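Local structure of ADP-ribosylating toxin CARDS (Mycoplasma pneumoniae, 4TLV) at residues F315-D327 / L352-M366. The protein transfers ADP-ribose from NAD(+) to multiple target proteins and causes vacuolation and damage of respiratory epithelial cells as the main virulence factor of its bacterium. Numbering follows the deposited sequence.
Sequences FFWDVYQRICLKD and LSVSAVNAVNQKWKM
The Met366 chain runs across one face of the Trp317 indole, its CG 3.9 Å from the centroid of the six-membered ring and almost on the ring normal, while SD makes a Met-aromatic contact with the same face. An unbranched, polarisable thioether suits this role because, with CG anti to the carbonyl carbon (chi1 -57°) and the rest extended, it can pass from CZ3 and CH2 by CE3 to CG of Trp317, where CE ends at 3.7 Å. CE also touches Ile323, whose CD1 lies over one face of the five-membered ring of Trp364, 3.7 Å from its centroid and offset toward the rim.

Beside this apolar layer the 318-321 turn is tied to the other chain segment by polar groups. Trp364 N donates to Gln321 O (2.9 Å), and the side-chain amide of Gln321 donates from NE2 to Trp364 O (3.1 Å), approaching from above that carbonyl's plane; NE2 also bonds to Glu381. The long, flexible Lys363 bends at its last torsion (chi4 -52°) so that NZ joins the 318-321 and 356-359 turns, meeting Tyr320 O on a lone pair (2.9 Å) and Val357 O from above its carbonyl plane. Over the centre of the Tyr320 ring sits CG1 of Val357, 3.5 Å from the centroid, a compact methyl against a broad face.

Farther out, Arg322 meets the Asp318 carboxylate side-on in a salt bridge, NE (2.8 Å) and NH2 both donating to OD2, while OD1 accepts the backbone N of Arg322. The guanidinium, thus fixed in rotation, sends NH1 to a water that bridges to Ser355 O, and NH2 to Thr439 O. A second water links Ile323 N to Gln362 O and weakly accepts from Trp364 NE1, which also bonds to Leu337 O.

Within the beta-trefoil fold of D2, the contact joins the two-stranded hairpin 315-325 to the end of strand 348-354, where Leu325 and Leu352 meet through their CD1 methyls, to the loop after it and to the start of strand 364-368.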
ATOM      1  N   PHE A 315     -14.192 -12.409  -5.049  1.00 11.69           N
ATOM      2  CA  PHE A 315     -13.440 -11.230  -4.635  1.00 11.08           C
ATOM      3  C   PHE A 315     -12.631 -11.529  -3.383  1.00 10.00           C
ATOM      4  O   PHE A 315     -12.930 -12.474  -2.654  1.00 12.01           O
ATOM      5  CB  PHE A 315     -14.368 -10.041  -4.344  1.00 10.77           C
ATOM      6  CG  PHE A 315     -15.189  -9.604  -5.537  1.00 14.64           C
ATOM      7  CD1 PHE A 315     -16.358 -10.277  -5.864  1.00 15.44           C
ATOM      8  CD2 PHE A 315     -14.791  -8.537  -6.322  1.00 14.52           C
ATOM      9  CE1 PHE A 315     -17.122  -9.899  -6.956  1.00 16.50           C
ATOM     10  CE2 PHE A 315     -15.550  -8.146  -7.428  1.00 14.63           C
ATOM     11  CZ  PHE A 315     -16.722  -8.835  -7.742  1.00 13.45           C
ATOM     12  N   PHE A 316     -11.603 -10.720  -3.145  1.00 11.56           N
ATOM     13  CA  PHE A 316     -10.896 -10.758  -1.876  1.00 10.90           C
ATOM     14  C   PHE A 316     -10.523  -9.352  -1.446  1.00 10.26           C
ATOM     15  O   PHE A 316     -10.399  -8.448  -2.276  1.00 13.15           O
ATOM     16  CB  PHE A 316      -9.662 -11.677  -1.944  1.00 12.12           C
ATOM     17  CG  PHE A 316      -8.626 -11.254  -2.952  1.00 11.25           C
ATOM     18  CD1 PHE A 316      -7.650 -10.324  -2.608  1.00 13.48           C
ATOM     19  CD2 PHE A 316      -8.580 -11.835  -4.213  1.00 11.96           C
ATOM     20  CE1 PHE A 316      -6.672  -9.944  -3.528  1.00 14.11           C
ATOM     21  CE2 PHE A 316      -7.599 -11.467  -5.139  1.00 13.00           C
ATOM     22  CZ  PHE A 316      -6.651 -10.509  -4.792  1.00 13.76           C
ATOM     23  N   TRP A 317     -10.353  -9.173  -0.142  1.00  9.21           N
ATOM     24  CA  TRP A 317      -9.977  -7.896   0.432  1.00  9.84           C
ATOM     25  C   TRP A 317      -8.522  -8.078   0.864  1.00 11.55           C
ATOM     26  O   TRP A 317      -8.223  -8.990   1.638  1.00 11.24           O
ATOM     27  CB  TRP A 317     -10.883  -7.611   1.631  1.00 11.04           C
ATOM     28  CG  TRP A 317     -10.704  -6.261   2.299  1.00  9.83           C
ATOM     29  CD1 TRP A 317     -10.417  -5.071   1.697  1.00  8.55           C
ATOM     30  CD2 TRP A 317     -10.840  -5.989   3.690  1.00 10.10           C
ATOM     31  NE1 TRP A 317     -10.332  -4.066   2.648  1.00 10.33           N
ATOM     32  CE2 TRP A 317     -10.606  -4.608   3.876  1.00 11.06           C
ATOM     33  CE3 TRP A 317     -11.137  -6.783   4.809  1.00 12.29           C
ATOM     34  CZ2 TRP A 317     -10.635  -4.010   5.136  1.00 12.50           C
ATOM     35  CZ3 TRP A 317     -11.185  -6.187   6.050  1.00 14.09           C
ATOM     36  CH2 TRP A 317     -10.929  -4.810   6.207  1.00 12.24           C
ATOM     37  N   ASP A 318      -7.624  -7.238   0.353  1.00 11.00           N
ATOM     38  CA  ASP A 318      -6.186  -7.401   0.629  1.00 11.53           C
ATOM     39  C   ASP A 318      -5.625  -6.391   1.643  1.00 12.08           C
ATOM     40  O   ASP A 318      -6.342  -5.532   2.142  1.00  9.32           O
ATOM     41  CB  ASP A 318      -5.358  -7.412  -0.678  1.00  9.28           C
ATOM     42  CG  ASP A 318      -5.234  -6.025  -1.332  1.00  8.63           C
ATOM     43  OD1 ASP A 318      -5.428  -4.986  -0.665  1.00  9.94           O
ATOM     44  OD2 ASP A 318      -4.913  -5.979  -2.536  1.00 12.39           O
ATOM     45  N   VAL A 319      -4.332  -6.507   1.951  1.00  9.53           N
ATOM     46  CA  VAL A 319      -3.729  -5.709   3.015  1.00  9.59           C
ATOM     47  C   VAL A 319      -3.507  -4.252   2.625  1.00  8.35           C
ATOM     48  O   VAL A 319      -3.193  -3.431   3.487  1.00  9.73           O
ATOM     49  CB  VAL A 319      -2.376  -6.294   3.458  1.00 11.01           C
ATOM     50  CG1 VAL A 319      -2.600  -7.514   4.371  1.00 12.47           C
ATOM     51  CG2 VAL A 319      -1.535  -6.653   2.227  1.00 10.07           C
ATOM     52  N   TYR A 320      -3.701  -3.932   1.345  1.00  8.78           N
ATOM     53  CA  TYR A 320      -3.721  -2.530   0.902  1.00  8.34           C
ATOM     54  C   TYR A 320      -5.140  -1.981   1.018  1.00 11.39           C
ATOM     55  O   TYR A 320      -5.409  -0.853   0.621  1.00 13.12           O
ATOM     56  CB  TYR A 320      -3.234  -2.413  -0.552  1.00 10.89           C
ATOM     57  CG  TYR A 320      -1.787  -2.802  -0.714  1.00 10.76           C
ATOM     58  CD1 TYR A 320      -0.773  -1.954  -0.301  1.00 12.67           C
ATOM     59  CD2 TYR A 320      -1.437  -4.017  -1.258  1.00 11.79           C
ATOM     60  CE1 TYR A 320       0.568  -2.323  -0.422  1.00 13.91           C
ATOM     61  CE2 TYR A 320      -0.110  -4.387  -1.381  1.00 13.08           C
ATOM     62  CZ  TYR A 320       0.884  -3.532  -0.957  1.00 16.20           C
ATOM     63  OH  TYR A 320       2.206  -3.898  -1.097  1.00 20.87           O
ATOM     64  N   GLN A 321      -6.030  -2.794   1.579  1.00 10.38           N
ATOM     65  CA  GLN A 321      -7.449  -2.451   1.735  1.00  9.47           C
ATOM     66  C   GLN A 321      -8.285  -2.533   0.452  1.00  9.61           C
ATOM     67  O   GLN A 321      -9.407  -2.027   0.419  1.00  9.69           O
ATOM     68  CB  GLN A 321      -7.634  -1.068   2.395  1.00 11.47           C
ATOM     69  CG  GLN A 321      -7.081  -0.964   3.806  1.00 13.29           C
ATOM     70  CD  GLN A 321      -7.398   0.378   4.473  1.00 14.51           C
ATOM     71  OE1 GLN A 321      -6.376   1.189   4.676  1.00 13.99           O
ATOM     72  NE2 GLN A 321      -8.561   0.682   4.784  1.00 13.02           N
ATOM     73  N   ARG A 322      -7.759  -3.179  -0.591  1.00  9.71           N
ATOM     74  CA  ARG A 322      -8.455  -3.220  -1.866  1.00 11.60           C
ATOM     75  C   ARG A 322      -9.367  -4.425  -1.928  1.00 10.85           C
ATOM     76  O   ARG A 322      -9.049  -5.486  -1.395  1.00 10.59           O
ATOM     77  CB  ARG A 322      -7.462  -3.284  -3.024  1.00 11.30           C
ATOM     78  CG  ARG A 322      -6.407  -2.160  -3.003  1.00 11.62           C
ATOM     79  CD  ARG A 322      -5.402  -2.356  -4.157  1.00  9.40           C
ATOM     80  NE  ARG A 322      -4.596  -3.558  -3.981  1.00  9.78           N
ATOM     81  CZ  ARG A 322      -3.497  -3.820  -4.686  1.00 14.06           C
ATOM     82  NH1 ARG A 322      -3.084  -2.955  -5.606  1.00  8.83           N
ATOM     83  NH2 ARG A 322      -2.823  -4.962  -4.502  1.00 10.94           N
ATOM     84  N   ILE A 323     -10.509  -4.263  -2.573  1.00 11.25           N
ATOM     85  CA  ILE A 323     -11.349  -5.418  -2.868  1.00 10.03           C
ATOM     86  C   ILE A 323     -11.116  -5.776  -4.333  1.00 12.97           C
ATOM     87  O   ILE A 323     -11.512  -5.024  -5.227  1.00 12.17           O
ATOM     88  CB  ILE A 323     -12.846  -5.085  -2.634  1.00 10.59           C
ATOM     89  CG1 ILE A 323     -13.064  -4.656  -1.183  1.00 13.46           C
ATOM     90  CG2 ILE A 323     -13.724  -6.281  -2.996  1.00 11.22           C
ATOM     91  CD1 ILE A 323     -14.404  -3.929  -0.945  1.00 17.97           C
ATOM     92  N   CYS A 324     -10.450  -6.903  -4.581  1.00 11.07           N
ATOM     93  CA  CYS A 324     -10.007  -7.259  -5.926  1.00 11.51           C
ATOM     94  C   CYS A 324     -10.774  -8.450  -6.476  1.00 11.80           C
ATOM     95  O   CYS A 324     -11.127  -9.364  -5.721  1.00 12.62           O
ATOM     96  CB  CYS A 324      -8.529  -7.653  -5.926  1.00 10.58           C
ATOM     97  SG  CYS A 324      -7.387  -6.496  -5.174  1.00 17.13           S
ATOM     98  N   LEU A 325     -10.995  -8.452  -7.794  1.00 11.04           N
ATOM     99  CA  LEU A 325     -11.487  -9.634  -8.500  1.00 14.59           C
ATOM    100  C   LEU A 325     -10.384 -10.674  -8.478  1.00 15.45           C
ATOM    101  O   LEU A 325      -9.213 -10.332  -8.618  1.00 13.68           O
ATOM    102  CB  LEU A 325     -11.785  -9.320  -9.962  1.00 17.03           C
ATOM    103  CG  LEU A 325     -13.212  -9.049 -10.404  1.00 22.76           C
ATOM    104  CD1 LEU A 325     -13.263  -8.893 -11.941  1.00 18.54           C
ATOM    105  CD2 LEU A 325     -14.156 -10.159  -9.932  1.00 15.56           C
ATOM    106  N   LYS A 326     -10.754 -11.942  -8.328  1.00 12.65           N
ATOM    107  CA  LYS A 326      -9.769 -13.009  -8.228  1.00 14.34           C
ATOM    108  C   LYS A 326      -8.845 -13.101  -9.439  1.00 15.20           C
ATOM    109  O   LYS A 326      -7.630 -13.181  -9.274  1.00 15.95           O
ATOM    110  CB  LYS A 326     -10.449 -14.371  -8.011  1.00 14.03           C
ATOM    111  CG  LYS A 326      -9.494 -15.568  -8.085  1.00 17.17           C
ATOM    112  CD  LYS A 326     -10.283 -16.884  -8.016  1.00 17.13           C
ATOM    113  CE  LYS A 326      -9.408 -18.089  -8.286  1.00 25.09           C
ATOM    114  NZ  LYS A 326      -8.321 -18.185  -7.288  1.00 28.46           N
ATOM    115  N   ASP A 327      -9.401 -13.118 -10.645  1.00 14.30           N
ATOM    116  CA  ASP A 327      -8.584 -13.442 -11.824  1.00 16.29           C
ATOM    117  C   ASP A 327      -7.994 -12.211 -12.514  1.00 17.89           C
ATOM    118  O   ASP A 327      -8.621 -11.151 -12.586  1.00 15.55           O
ATOM    119  CB  ASP A 327      -9.374 -14.257 -12.854  1.00 20.32           C
ATOM    120  CG  ASP A 327      -9.775 -15.629 -12.330  1.00 21.76           C
ATOM    121  OD1 ASP A 327      -8.882 -16.409 -11.940  1.00 23.70           O
ATOM    122  OD2 ASP A 327     -10.988 -15.911 -12.304  1.00 24.37           O
ATOM    123  N   LEU A 352     -14.865  -0.811 -11.646  1.00 12.75           N
ATOM    124  CA  LEU A 352     -13.535  -1.411 -11.559  1.00 15.13           C
ATOM    125  C   LEU A 352     -12.474  -0.465 -12.097  1.00 19.88           C
ATOM    126  O   LEU A 352     -12.751   0.350 -12.979  1.00 16.56           O
ATOM    127  CB  LEU A 352     -13.476  -2.735 -12.334  1.00 14.87           C
ATOM    128  CG  LEU A 352     -14.341  -3.898 -11.839  1.00 16.86           C
ATOM    129  CD1 LEU A 352     -14.102  -5.119 -12.738  1.00 13.12           C
ATOM    130  CD2 LEU A 352     -14.018  -4.225 -10.385  1.00 15.62           C
ATOM    131  N   SER A 353     -11.267  -0.556 -11.546  1.00 14.81           N
ATOM    132  CA  SER A 353     -10.094   0.001 -12.208  1.00 14.77           C
ATOM    133  C   SER A 353      -8.852  -0.820 -11.864  1.00 15.24           C
ATOM    134  O   SER A 353      -8.901  -1.707 -11.013  1.00 14.07           O
ATOM    135  CB  SER A 353      -9.891   1.488 -11.890  1.00 18.16           C
ATOM    136  OG  SER A 353      -9.516   1.666 -10.553  1.00 20.24           O
ATOM    137  N   VAL A 354      -7.750  -0.544 -12.549  1.00 14.76           N
ATOM    138  CA  VAL A 354      -6.513  -1.297 -12.345  1.00 13.16           C
ATOM    139  C   VAL A 354      -6.069  -1.204 -10.875  1.00 10.70           C
ATOM    140  O   VAL A 354      -5.938  -0.107 -10.328  1.00 11.36           O
ATOM    141  CB  VAL A 354      -5.404  -0.792 -13.286  1.00 15.22           C
ATOM    142  CG1 VAL A 354      -4.039  -1.428 -12.949  1.00 11.38           C
ATOM    143  CG2 VAL A 354      -5.772  -1.110 -14.728  1.00 16.37           C
ATOM    144  N   SER A 355      -5.849  -2.356 -10.243  1.00 12.14           N
ATOM    145  CA  SER A 355      -5.444  -2.385  -8.827  1.00 10.99           C
ATOM    146  C   SER A 355      -4.153  -1.614  -8.617  1.00 10.45           C
ATOM    147  O   SER A 355      -3.168  -1.871  -9.295  1.00 11.74           O
ATOM    148  CB  SER A 355      -5.238  -3.839  -8.355  1.00 11.05           C
ATOM    149  OG  SER A 355      -6.363  -4.649  -8.650  1.00 12.58           O
ATOM    150  N   ALA A 356      -4.144  -0.687  -7.663  1.00 11.21           N
ATOM    151  CA  ALA A 356      -2.984   0.173  -7.435  1.00 12.26           C
ATOM    152  C   ALA A 356      -2.806   0.326  -5.943  1.00 13.72           C
ATOM    153  O   ALA A 356      -3.769   0.614  -5.236  1.00 11.84           O
ATOM    154  CB  ALA A 356      -3.220   1.548  -8.045  1.00 12.62           C
ATOM    155  N   VAL A 357      -1.577   0.172  -5.466  1.00 11.08           N
ATOM    156  CA  VAL A 357      -1.352   0.153  -4.025  1.00 10.27           C
ATOM    157  C   VAL A 357      -1.504   1.522  -3.386  1.00 13.53           C
ATOM    158  O   VAL A 357      -1.681   1.619  -2.175  1.00 11.73           O
ATOM    159  CB  VAL A 357       0.016  -0.445  -3.655  1.00 10.11           C
ATOM    160  CG1 VAL A 357       0.087  -1.904  -4.091  1.00 11.32           C
ATOM    161  CG2 VAL A 357       1.149   0.372  -4.274  1.00 12.56           C
ATOM    162  N   ASN A 358      -1.419   2.577  -4.197  1.00 10.72           N
ATOM    163  CA  ASN A 358      -1.479   3.931  -3.679  1.00 12.23           C
ATOM    164  C   ASN A 358      -2.790   4.650  -3.969  1.00 14.65           C
ATOM    165  O   ASN A 358      -2.903   5.830  -3.701  1.00 18.20           O
ATOM    166  CB  ASN A 358      -0.303   4.777  -4.202  1.00 11.90           C
ATOM    167  CG  ASN A 358      -0.243   4.818  -5.731  1.00 14.10           C
ATOM    168  OD1 ASN A 358      -0.590   3.844  -6.405  1.00 12.41           O
ATOM    169  ND2 ASN A 358       0.199   5.953  -6.282  1.00 10.82           N
ATOM    170  N   ALA A 359      -3.776   3.954  -4.518  1.00 15.79           N
ATOM    171  CA  ALA A 359      -5.033   4.621  -4.885  1.00 14.51           C
ATOM    172  C   ALA A 359      -6.003   4.655  -3.703  1.00 16.38           C
ATOM    173  O   ALA A 359      -6.585   3.624  -3.337  1.00 14.68           O
ATOM    174  CB  ALA A 359      -5.671   3.913  -6.086  1.00 14.44           C
ATOM    175  N   VAL A 360      -6.179   5.834  -3.108  1.00 12.80           N
ATOM    176  CA  VAL A 360      -7.052   5.972  -1.943  1.00 16.05           C
ATOM    177  C   VAL A 360      -8.486   5.572  -2.293  1.00 14.68           C
ATOM    178  O   VAL A 360      -9.193   5.000  -1.470  1.00 13.39           O
ATOM    179  CB  VAL A 360      -7.000   7.400  -1.354  1.00 16.50           C
ATOM    180  CG1 VAL A 360      -8.000   7.559  -0.198  1.00 15.18           C
ATOM    181  CG2 VAL A 360      -5.584   7.722  -0.860  1.00 20.36           C
ATOM    182  N   ASN A 361      -8.909   5.837  -3.527  1.00 12.20           N
ATOM    183  CA  ASN A 361     -10.272   5.496  -3.925  1.00 13.72           C
ATOM    184  C   ASN A 361     -10.512   3.988  -4.114  1.00 12.84           C
ATOM    185  O   ASN A 361     -11.644   3.570  -4.337  1.00 12.70           O
ATOM    186  CB  ASN A 361     -10.738   6.308  -5.152  1.00 15.35           C
ATOM    187  CG  ASN A 361      -9.907   6.038  -6.405  1.00 18.36           C
ATOM    188  OD1 ASN A 361      -9.040   5.155  -6.424  1.00 16.18           O
ATOM    189  ND2 ASN A 361     -10.179   6.801  -7.470  1.00 17.58           N
ATOM    190  N   GLN A 362      -9.456   3.180  -3.980  1.00  9.95           N
ATOM    191  CA  GLN A 362      -9.614   1.719  -3.955  1.00 10.23           C
ATOM    192  C   GLN A 362      -9.497   1.131  -2.547  1.00 11.22           C
ATOM    193  O   GLN A 362      -9.457  -0.090  -2.387  1.00 13.27           O
ATOM    194  CB  GLN A 362      -8.588   1.024  -4.870  1.00 12.32           C
ATOM    195  CG  GLN A 362      -8.622   1.452  -6.343  1.00 12.89           C
ATOM    196  CD  GLN A 362      -7.492   0.825  -7.156  1.00 12.97           C
ATOM    197  OE1 GLN A 362      -6.720   0.009  -6.655  1.00 12.78           O
ATOM    198  NE2 GLN A 362      -7.398   1.202  -8.422  1.00 19.38           N
ATOM    199  N   LYS A 363      -9.434   1.977  -1.525  1.00 11.14           N
ATOM    200  CA  LYS A 363      -9.285   1.475  -0.164  1.00 12.67           C
ATOM    201  C   LYS A 363     -10.615   1.441   0.597  1.00 14.93           C
ATOM    202  O   LYS A 363     -11.389   2.405   0.563  1.00 11.10           O
ATOM    203  CB  LYS A 363      -8.217   2.266   0.593  1.00 14.03           C
ATOM    204  CG  LYS A 363      -6.818   2.179  -0.079  1.00 10.71           C
ATOM    205  CD  LYS A 363      -5.746   2.757   0.848  1.00 12.77           C
ATOM    206  CE  LYS A 363      -4.360   2.777   0.191  1.00 11.47           C
ATOM    207  NZ  LYS A 363      -3.953   1.426  -0.377  1.00 12.31           N
ATOM    208  N   TRP A 364     -10.853   0.325   1.284  1.00 11.52           N
ATOM    209  CA  TRP A 364     -12.130   0.042   1.947  1.00 10.38           C
ATOM    210  C   TRP A 364     -11.889  -0.459   3.360  1.00 12.43           C
ATOM    211  O   TRP A 364     -10.875  -1.104   3.621  1.00 12.40           O
ATOM    212  CB  TRP A 364     -12.883  -1.048   1.181  1.00 10.24           C
ATOM    213  CG  TRP A 364     -13.147  -0.676  -0.257  1.00 13.32           C
ATOM    214  CD1 TRP A 364     -12.374  -0.987  -1.352  1.00 12.45           C
ATOM    215  CD2 TRP A 364     -14.250   0.093  -0.747  1.00 14.44           C
ATOM    216  NE1 TRP A 364     -12.936  -0.457  -2.484  1.00 13.60           N
ATOM    217  CE2 TRP A 364     -14.094   0.202  -2.145  1.00 13.57           C
ATOM    218  CE3 TRP A 364     -15.369   0.688  -0.138  1.00 16.96           C
ATOM    219  CZ2 TRP A 364     -15.012   0.899  -2.954  1.00 16.02           C
ATOM    220  CZ3 TRP A 364     -16.294   1.371  -0.950  1.00 15.91           C
ATOM    221  CH2 TRP A 364     -16.107   1.464  -2.336  1.00 15.66           C
ATOM    222  N   LYS A 365     -12.813  -0.159   4.266  1.00 12.32           N
ATOM    223  CA  LYS A 365     -12.764  -0.686   5.632  1.00 14.78           C
ATOM    224  C   LYS A 365     -13.992  -1.549   5.800  1.00 16.36           C
ATOM    225  O   LYS A 365     -15.029  -1.261   5.203  1.00 17.38           O
ATOM    226  CB  LYS A 365     -12.847   0.447   6.667  1.00 18.08           C
ATOM    227  CG  LYS A 365     -11.590   1.278   6.868  1.00 21.75           C
ATOM    228  CD  LYS A 365     -11.932   2.539   7.699  1.00 29.47           C
ATOM    229  CE  LYS A 365     -13.086   3.292   7.034  1.00 33.87           C
ATOM    230  NZ  LYS A 365     -13.462   4.581   7.687  1.00 34.57           N
ATOM    231  N   MET A 366     -13.886  -2.604   6.606  1.00 13.70           N
ATOM    232  CA  MET A 366     -15.035  -3.454   6.897  1.00 15.22           C
ATOM    233  C   MET A 366     -15.193  -3.595   8.401  1.00 20.38           C
ATOM    234  O   MET A 366     -14.342  -4.176   9.072  1.00 21.67           O
ATOM    235  CB  MET A 366     -14.872  -4.816   6.254  1.00 19.67           C
ATOM    236  CG  MET A 366     -14.677  -4.718   4.740  1.00 16.60           C
ATOM    237  SD  MET A 366     -14.933  -6.289   3.960  1.00 20.94           S
ATOM    238  CE  MET A 366     -14.377  -5.911   2.296  1.00 17.74           C
TER
HETATM  239  O   HOH W   1      -1.486  -3.689  -7.858  1.00 13.15           O
HETATM  240  O   HOH W   2     -10.573  -1.896  -4.119  1.00 11.10           O